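HIT domain-containing protein (PDB 2EO4) probably binds nucleotides and may hydrolyse adenylyl sulfate, as a zinc-containing member of the histidine triad family. Local coordinates at residues D53-L58 / F93-H98; S5-E10 / L37-K42; F15-E20 / V62-L67. All blocks are in the same frame, centred on the assembly; numbering follows the deposited sequence.

Contact 1 of 3, residues D53-L58 / F93-H98. With ZN (zinc ion), chain B; PO4 (phosphate ion), chain C.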
# COMPACT_ATOMS: atom_id res chain seq x y z
N ASP A 53 -7.42 13.59 -3.79
CA ASP A 53 -7.91 13.92 -2.45
C ASP A 53 -8.37 12.67 -1.71
O ASP A 53 -8.16 12.54 -0.50
CB ASP A 53 -9.05 14.94 -2.53
CG ASP A 53 -8.59 16.30 -3.01
OD1 ASP A 53 -7.43 16.67 -2.72
OD2 ASP A 53 -9.39 17.00 -3.67
N THR A 54 -8.99 11.74 -2.42
CA THR A 54 -9.43 10.50 -1.81
C THR A 54 -8.22 9.68 -1.38
O THR A 54 -8.18 9.14 -0.27
CB THR A 54 -10.28 9.65 -2.78
OG1 THR A 54 -11.51 10.32 -3.06
CG2 THR A 54 -10.59 8.29 -2.18
N LEU A 55 -7.22 9.58 -2.25
CA LEU A 55 -6.01 8.82 -1.95
C LEU A 55 -5.25 9.42 -0.77
O LEU A 55 -4.70 8.69 0.06
CB LEU A 55 -5.10 8.74 -3.18
CG LEU A 55 -5.62 7.91 -4.36
CD1 LEU A 55 -4.59 7.92 -5.48
CD2 LEU A 55 -5.89 6.48 -3.90
N ALA A 56 -5.22 10.74 -0.70
CA ALA A 56 -4.52 11.42 0.39
C ALA A 56 -5.17 11.13 1.73
O ALA A 56 -4.48 10.82 2.71
CB ALA A 56 -4.49 12.93 0.13
N GLU A 57 -6.49 11.23 1.79
CA GLU A 57 -7.21 10.97 3.03
C GLU A 57 -7.17 9.49 3.36
O GLU A 57 -7.12 9.11 4.53
CB GLU A 57 -8.66 11.46 2.92
CG GLU A 57 -9.44 11.38 4.22
CD GLU A 57 -8.72 12.03 5.39
OE1 GLU A 57 -8.16 13.13 5.21
OE2 GLU A 57 -8.73 11.44 6.50
N LEU A 58 -7.21 8.65 2.33
CA LEU A 58 -7.16 7.20 2.52
C LEU A 58 -5.86 6.83 3.24
O LEU A 58 -5.85 6.02 4.16
CB LEU A 58 -7.21 6.48 1.17
CG LEU A 58 -7.06 4.96 1.18
CD1 LEU A 58 -8.19 4.33 1.99
CD2 LEU A 58 -7.06 4.42 -0.24
N PHE A 93 -13.55 -5.44 -6.79
CA PHE A 93 -13.24 -4.22 -7.52
C PHE A 93 -13.82 -2.93 -6.97
O PHE A 93 -14.56 -2.20 -7.64
CB PHE A 93 -13.60 -4.45 -8.99
CG PHE A 93 -12.80 -5.57 -9.60
CD1 PHE A 93 -11.51 -5.35 -10.06
CD2 PHE A 93 -13.29 -6.87 -9.59
CE1 PHE A 93 -10.71 -6.40 -10.50
CE2 PHE A 93 -12.50 -7.94 -10.03
CZ PHE A 93 -11.21 -7.70 -10.48
N HIS A 94 -13.44 -2.67 -5.72
CA HIS A 94 -13.80 -1.48 -4.97
C HIS A 94 -12.50 -1.26 -4.20
O HIS A 94 -12.13 -2.09 -3.37
CB HIS A 94 -14.94 -1.76 -3.98
CG HIS A 94 -15.30 -0.57 -3.13
ND1 HIS A 94 -16.54 0.03 -3.18
CD2 HIS A 94 -14.59 0.12 -2.21
CE1 HIS A 94 -16.58 1.03 -2.33
NE2 HIS A 94 -15.41 1.11 -1.72
N LEU A 95 -11.82 -0.16 -4.49
CA LEU A 95 -10.55 0.16 -3.85
C LEU A 95 -10.51 -0.10 -2.35
O LEU A 95 -11.31 0.44 -1.59
CB LEU A 95 -10.19 1.63 -4.11
CG LEU A 95 -9.00 2.25 -3.37
CD1 LEU A 95 -7.74 1.43 -3.56
CD2 LEU A 95 -8.80 3.67 -3.88
N HIS A 96 -9.58 -0.95 -1.94
CA HIS A 96 -9.41 -1.25 -0.53
C HIS A 96 -7.97 -1.58 -0.24
O HIS A 96 -7.26 -2.15 -1.07
CB HIS A 96 -10.31 -2.41 -0.08
CG HIS A 96 -10.08 -3.69 -0.83
ND1 HIS A 96 -10.41 -3.85 -2.16
CD2 HIS A 96 -9.62 -4.89 -0.41
CE1 HIS A 96 -10.17 -5.09 -2.52
NE2 HIS A 96 -9.69 -5.75 -1.48
N VAL A 97 -7.53 -1.18 0.95
CA VAL A 97 -6.17 -1.43 1.40
C VAL A 97 -6.22 -2.49 2.49
O VAL A 97 -6.99 -2.37 3.44
CB VAL A 97 -5.54 -0.15 1.99
CG1 VAL A 97 -4.16 -0.47 2.58
CG2 VAL A 97 -5.41 0.90 0.90
N HIS A 98 -5.40 -3.53 2.33
CA HIS A 98 -5.34 -4.60 3.31
C HIS A 98 -4.35 -4.23 4.42
O HIS A 98 -3.28 -3.70 4.14
CB HIS A 98 -4.81 -5.89 2.68
CG HIS A 98 -5.70 -6.48 1.63
ND1 HIS A 98 -6.60 -7.49 1.91
CD2 HIS A 98 -5.80 -6.25 0.30
CE1 HIS A 98 -7.22 -7.85 0.80
NE2 HIS A 98 -6.75 -7.11 -0.19
ZN ZN B . -18.21 -0.48 -4.35
P PO4 C . -8.32 -8.18 -3.15
O1 PO4 C . -8.97 -8.17 -1.81
O2 PO4 C . -7.13 -7.29 -3.13
O3 PO4 C . -7.89 -9.57 -3.47
O4 PO4 C . -9.29 -7.70 -4.17
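Leu95 meets helix 52-72 with one methyl: its CD2 lies 4.0 Å from CD2 of Leu55 and nearly as close to CD2 of Leu58. Leu55 crosses it at about a right angle, whereas Leu58 comes tip to tip. The same Leu58 methyl also reaches CG2 of Val97, at 4.1 Å, so it bridges two residues of the segment that both point at the helix. His96, between them, turns its CB away from the helix, and its ring reaches the phosphate. From CB, with CG wedged between the backbone N and the carbonyl carbon (chi1 58°), its ring puts ND1 2.7 Å from O of His94, in a bond bent to 152°. CE1 comes next, 3.2 Å from phosphate O4, and NE2 ends the ring, 2.5 Å from phosphate O1, a nearly straight bond that meets the ring edge in plane. His98 NE2 holds phosphate O2 at 3.0 Å and O1 more weakly, while its ND1 pairs with His35. His94 turns its own ring elsewhere, binding zinc through ND1 at 2.1 Å beside Cys1, Cys4 and His43. An alanine in place of His96 would probably leave O of His94 without this donor, phosphate O1 without its straight bond from NE2, and the predicted intermediate without the nitrogen that would carry the AMP. Because ND1 is spent on a backbone carbonyl, the ring is fixed in rotation with NE2 toward the anion, consistent with the nucleotidyl-histidine intermediate predicted for His96; the phosphate, probably from the crystallisation liquor, may mark where a nucleotide phosphate sits.

Contact 2 of 3, residues S5-E10 / L37-K42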
# COMPACT_ATOMS: atom_id res chain seq x y z
N SER A 5 -22.09 -2.65 -0.62
CA SER A 5 -23.17 -3.34 0.09
C SER A 5 -22.97 -3.28 1.60
O SER A 5 -23.92 -3.06 2.35
CB SER A 5 -23.26 -4.80 -0.35
OG SER A 5 -23.68 -4.91 -1.70
N ILE A 6 -21.74 -3.48 2.05
CA ILE A 6 -21.46 -3.43 3.47
C ILE A 6 -21.65 -2.00 3.98
O ILE A 6 -22.17 -1.78 5.08
CB ILE A 6 -20.04 -3.94 3.77
CG1 ILE A 6 -19.98 -5.45 3.48
CG2 ILE A 6 -19.66 -3.66 5.22
CD1 ILE A 6 -18.59 -6.06 3.54
N ILE A 7 -21.23 -1.02 3.18
CA ILE A 7 -21.37 0.38 3.57
C ILE A 7 -22.85 0.73 3.74
O ILE A 7 -23.23 1.45 4.67
CB ILE A 7 -20.77 1.31 2.49
CG1 ILE A 7 -19.24 1.16 2.47
CG2 ILE A 7 -21.16 2.76 2.77
CD1 ILE A 7 -18.57 1.53 3.77
N ASN A 8 -23.68 0.21 2.84
CA ASN A 8 -25.12 0.48 2.87
C ASN A 8 -25.89 -0.47 3.78
O ASN A 8 -27.13 -0.44 3.81
CB ASN A 8 -25.70 0.42 1.46
CG ASN A 8 -25.13 1.49 0.55
OD1 ASN A 8 -25.03 2.65 0.95
ND2 ASN A 8 -24.78 1.12 -0.67
N ARG A 9 -25.17 -1.30 4.53
CA ARG A 9 -25.78 -2.26 5.45
C ARG A 9 -26.72 -3.24 4.76
O ARG A 9 -27.74 -3.64 5.33
CB ARG A 9 -26.54 -1.52 6.56
CG ARG A 9 -25.68 -1.11 7.75
CD ARG A 9 -24.58 -0.12 7.39
NE ARG A 9 -23.80 0.23 8.57
CZ ARG A 9 -22.85 1.16 8.61
NH1 ARG A 9 -22.55 1.85 7.52
NH2 ARG A 9 -22.20 1.40 9.74
N GLU A 10 -26.36 -3.64 3.54
CA GLU A 10 -27.15 -4.59 2.77
C GLU A 10 -26.48 -5.95 2.90
O GLU A 10 -27.06 -6.98 2.56
CB GLU A 10 -27.18 -4.18 1.30
CG GLU A 10 -27.54 -2.72 1.09
CD GLU A 10 -27.45 -2.30 -0.36
OE1 GLU A 10 -26.51 -2.73 -1.05
OE2 GLU A 10 -28.32 -1.51 -0.81
N LEU A 37 -9.72 -4.28 6.20
CA LEU A 37 -9.72 -3.61 4.91
C LEU A 37 -10.16 -2.16 5.12
O LEU A 37 -11.17 -1.90 5.76
CB LEU A 37 -10.69 -4.31 3.96
CG LEU A 37 -10.49 -5.83 3.98
CD1 LEU A 37 -11.66 -6.54 3.36
CD2 LEU A 37 -9.18 -6.16 3.27
N VAL A 38 -9.38 -1.22 4.59
CA VAL A 38 -9.70 0.19 4.71
C VAL A 38 -10.21 0.61 3.35
O VAL A 38 -9.55 0.38 2.33
CB VAL A 38 -8.47 1.04 5.08
CG1 VAL A 38 -8.88 2.50 5.24
CG2 VAL A 38 -7.87 0.52 6.38
N ILE A 39 -11.38 1.23 3.32
CA ILE A 39 -11.96 1.62 2.04
C ILE A 39 -12.59 3.00 1.99
O ILE A 39 -13.06 3.53 3.01
CB ILE A 39 -13.09 0.65 1.63
CG1 ILE A 39 -14.26 0.78 2.62
CG2 ILE A 39 -12.59 -0.78 1.64
CD1 ILE A 39 -15.51 0.03 2.21
N PRO A 40 -12.58 3.62 0.80
CA PRO A 40 -13.21 4.93 0.65
C PRO A 40 -14.66 4.47 0.47
O PRO A 40 -14.89 3.39 -0.09
CB PRO A 40 -12.64 5.44 -0.68
CG PRO A 40 -11.34 4.69 -0.83
CD PRO A 40 -11.71 3.31 -0.34
N LYS A 41 -15.63 5.25 0.94
CA LYS A 41 -17.02 4.83 0.77
C LYS A 41 -17.43 4.95 -0.69
O LYS A 41 -18.21 4.13 -1.19
CB LYS A 41 -17.94 5.67 1.66
CG LYS A 41 -17.82 5.30 3.13
CD LYS A 41 -18.82 6.04 3.99
CE LYS A 41 -18.75 5.57 5.43
NZ LYS A 41 -19.83 6.19 6.27
N LYS A 42 -16.90 5.96 -1.38
CA LYS A 42 -17.20 6.14 -2.80
C LYS A 42 -16.55 5.00 -3.57
O LYS A 42 -15.42 4.60 -3.27
CB LYS A 42 -16.67 7.48 -3.30
CG LYS A 42 -16.92 7.70 -4.79
CD LYS A 42 -16.52 9.10 -5.22
CE LYS A 42 -16.80 9.31 -6.70
NZ LYS A 42 -16.46 10.69 -7.14
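Beside the zinc site and the predicted catalytic histidine, the end of the N-terminal helix 2-7 packs on strand 36-40 through Ile7, which meets Ile39 and Lys41. Ile7 and Ile39 reach toward each other tip to tip, their CD1 methyls 3.7 Å apart. CG1 of Ile7 also comes within 3.9 Å of that Ile39 methyl, so the end of the Ile7 branch, not just one methyl, rests against Ile39. Ile39 extends its long branch from between its backbone N and carbonyl carbon (chi1 66°), which carries CD1 out to the helix; its CG2 touches CB of His96, the predicted active-site residue, so the apolar contact lies next to the base of that side chain. From Ile7 CD1 a second contact, 3.9 Å long, goes to CG of Lys41, whose chain slants past it and then runs on extended. The helix closes here in a Schellman motif: Glu10 N bonds to Ser5 O at 2.8 Å and Arg9 N to Ile6 O, with Arg9 as the C-prime residue at positive phi (60°). Having left the helix, Arg9 folds its side chain back, and NH1 donates to O of Ile7 at 3.0 Å, the oxygen lying in the guanidinium plane but the donor tilted 25° from the carbonyl plane. The guanidinium is thereby tied to the carbonyl of Ile7, at the end of the helix, and it also makes a cation-pi contact with Phe15. NH1 of Arg9 and NZ of Lys41 stand 5.3 Å apart, two like charges that share the carboxylate of Glu18, which forms a salt bridge to each; Lys41 NZ bonds to O of Asp19 as well.

Contact 3 of 3, residues F15-E20 / V62-L67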
# COMPACT_ATOMS: atom_id res chain seq x y z
N PHE A 15 -17.54 -3.19 11.23
CA PHE A 15 -16.79 -1.94 11.15
C PHE A 15 -15.91 -1.71 12.37
O PHE A 15 -16.34 -1.92 13.51
CB PHE A 15 -17.74 -0.73 11.04
CG PHE A 15 -18.47 -0.63 9.74
CD1 PHE A 15 -19.47 -1.54 9.41
CD2 PHE A 15 -18.17 0.39 8.84
CE1 PHE A 15 -20.16 -1.44 8.21
CE2 PHE A 15 -18.85 0.50 7.64
CZ PHE A 15 -19.85 -0.41 7.32
N VAL A 16 -14.67 -1.27 12.15
CA VAL A 16 -13.77 -0.95 13.25
C VAL A 16 -13.45 0.54 13.17
O VAL A 16 -12.87 1.12 14.10
CB VAL A 16 -12.46 -1.78 13.21
CG1 VAL A 16 -12.78 -3.26 13.39
CG2 VAL A 16 -11.70 -1.54 11.92
N TYR A 17 -13.82 1.16 12.06
CA TYR A 17 -13.62 2.59 11.84
C TYR A 17 -14.59 3.10 10.79
O TYR A 17 -14.88 2.42 9.80
CB TYR A 17 -12.20 2.91 11.37
CG TYR A 17 -12.00 4.38 11.07
CD1 TYR A 17 -11.68 5.28 12.08
CD2 TYR A 17 -12.20 4.88 9.78
CE1 TYR A 17 -11.56 6.65 11.82
CE2 TYR A 17 -12.09 6.25 9.51
CZ TYR A 17 -11.76 7.13 10.54
OH TYR A 17 -11.65 8.47 10.28
N GLU A 18 -15.10 4.31 11.00
CA GLU A 18 -16.00 4.89 10.02
C GLU A 18 -16.16 6.38 10.22
O GLU A 18 -16.24 6.87 11.35
CB GLU A 18 -17.38 4.21 10.08
CG GLU A 18 -18.39 4.78 9.09
CD GLU A 18 -19.72 4.04 9.08
OE1 GLU A 18 -20.07 3.39 10.09
OE2 GLU A 18 -20.44 4.11 8.05
N ASP A 19 -16.16 7.11 9.11
CA ASP A 19 -16.40 8.54 9.13
C ASP A 19 -17.28 8.82 7.91
O ASP A 19 -17.80 7.88 7.31
CB ASP A 19 -15.10 9.37 9.11
CG ASP A 19 -14.22 9.10 7.90
OD1 ASP A 19 -14.74 8.95 6.78
OD2 ASP A 19 -12.98 9.07 8.09
N GLU A 20 -17.46 10.08 7.56
CA GLU A 20 -18.32 10.41 6.43
C GLU A 20 -17.89 9.88 5.07
O GLU A 20 -18.74 9.61 4.22
CB GLU A 20 -18.49 11.93 6.34
CG GLU A 20 -19.27 12.52 7.50
CD GLU A 20 -20.64 11.89 7.66
OE1 GLU A 20 -21.45 11.97 6.71
OE2 GLU A 20 -20.91 11.31 8.74
N VAL A 62 -5.56 4.93 6.79
CA VAL A 62 -4.79 3.69 6.88
C VAL A 62 -3.79 3.78 8.04
O VAL A 62 -3.62 2.83 8.79
CB VAL A 62 -4.04 3.41 5.55
CG1 VAL A 62 -3.03 2.28 5.73
CG2 VAL A 62 -5.05 3.01 4.48
N LYS A 63 -3.15 4.93 8.20
CA LYS A 63 -2.20 5.08 9.31
C LYS A 63 -2.90 4.90 10.66
O LYS A 63 -2.46 4.13 11.50
CB LYS A 63 -1.51 6.44 9.29
CG LYS A 63 -0.54 6.63 10.47
CD LYS A 63 0.13 8.00 10.49
CE LYS A 63 0.99 8.16 11.74
NZ LYS A 63 1.75 9.45 11.78
N LEU A 64 -3.98 5.64 10.86
CA LEU A 64 -4.73 5.57 12.11
C LEU A 64 -5.20 4.15 12.43
O LEU A 64 -4.97 3.64 13.53
CB LEU A 64 -5.94 6.50 12.07
CG LEU A 64 -6.91 6.38 13.25
CD1 LEU A 64 -6.18 6.69 14.55
CD2 LEU A 64 -8.08 7.34 13.06
N VAL A 65 -5.87 3.53 11.47
CA VAL A 65 -6.38 2.18 11.68
C VAL A 65 -5.25 1.19 11.91
O VAL A 65 -5.38 0.29 12.74
CB VAL A 65 -7.25 1.74 10.48
CG1 VAL A 65 -7.73 0.30 10.67
CG2 VAL A 65 -8.46 2.68 10.36
N SER A 66 -4.15 1.34 11.18
CA SER A 66 -3.01 0.45 11.35
C SER A 66 -2.46 0.57 12.78
O SER A 66 -2.18 -0.43 13.43
CB SER A 66 -1.90 0.77 10.34
OG SER A 66 -2.30 0.45 9.01
N LEU A 67 -2.30 1.81 13.26
CA LEU A 67 -1.80 2.00 14.61
C LEU A 67 -2.76 1.34 15.60
O LEU A 67 -2.33 0.67 16.55
CB LEU A 67 -1.67 3.49 14.93
CG LEU A 67 -0.47 4.21 14.30
CD1 LEU A 67 -0.60 5.71 14.47
CD2 LEU A 67 0.81 3.70 14.95
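Strand 15-18 passes over helix 52-72 with the CA atoms of Tyr17 and Val65 about 7.3 Å apart. A classic beta bulge, in which Val16 and Tyr17 both face Ala24, interrupts the strand where the chain turns a corner. Tyr17 directs its side chain at the helix, CG anti to the backbone N (chi1 177°), and spans two of its residues. CG2 of Val65 sits 3.9 Å from the Tyr17 CB and almost as near to CG, at the root of the side chain. Farther out, CD2 of Leu64 comes to 3.8 Å from CE1 of the ring, the two side chains crossing at about a right angle. Both methyls approach the ring obliquely. Its hydroxyl gives a 2.6 Å hydrogen bond to OD2 of Asp19, on the anti side of the carboxylate, while OD1 of Asp19 accepts from the backbone N of Lys21 and Phe22. On the helix, Ser66 OG bonds to O of Val62, 2.7 Å away and above the carbonyl plane, and Ser66 N reaches that oxygen from the opposite face. The side chain of Tyr17 thus offers its CB and ring carbons to the helix, while its hydroxyl bonds to Asp19, whose other oxygen braces the following turn.

From the N terminus, helix 2-7 leads into strand 15-18, and the chain then returns through strands 22-26 and 36-40, where contact 2 closes its loop. Helix 52-72 follows, and contact 3 closes at 62-67; having opened inside the loop of contact 2, it crosses that contact. Contact 1 opens on the first part of the same helix, before contact 3 has closed, and ends at 93-98, so these two also cross, whereas contacts 2 and 1 stand in series. All reach one antiparallel sheet: contact 2 brings the N-terminal helix to it, and contacts 1 and 3 fasten helix 52-72 to strands 97-102 and 15-18. Charges around Glu18 also tie the N-terminal helix end to strand 15-18.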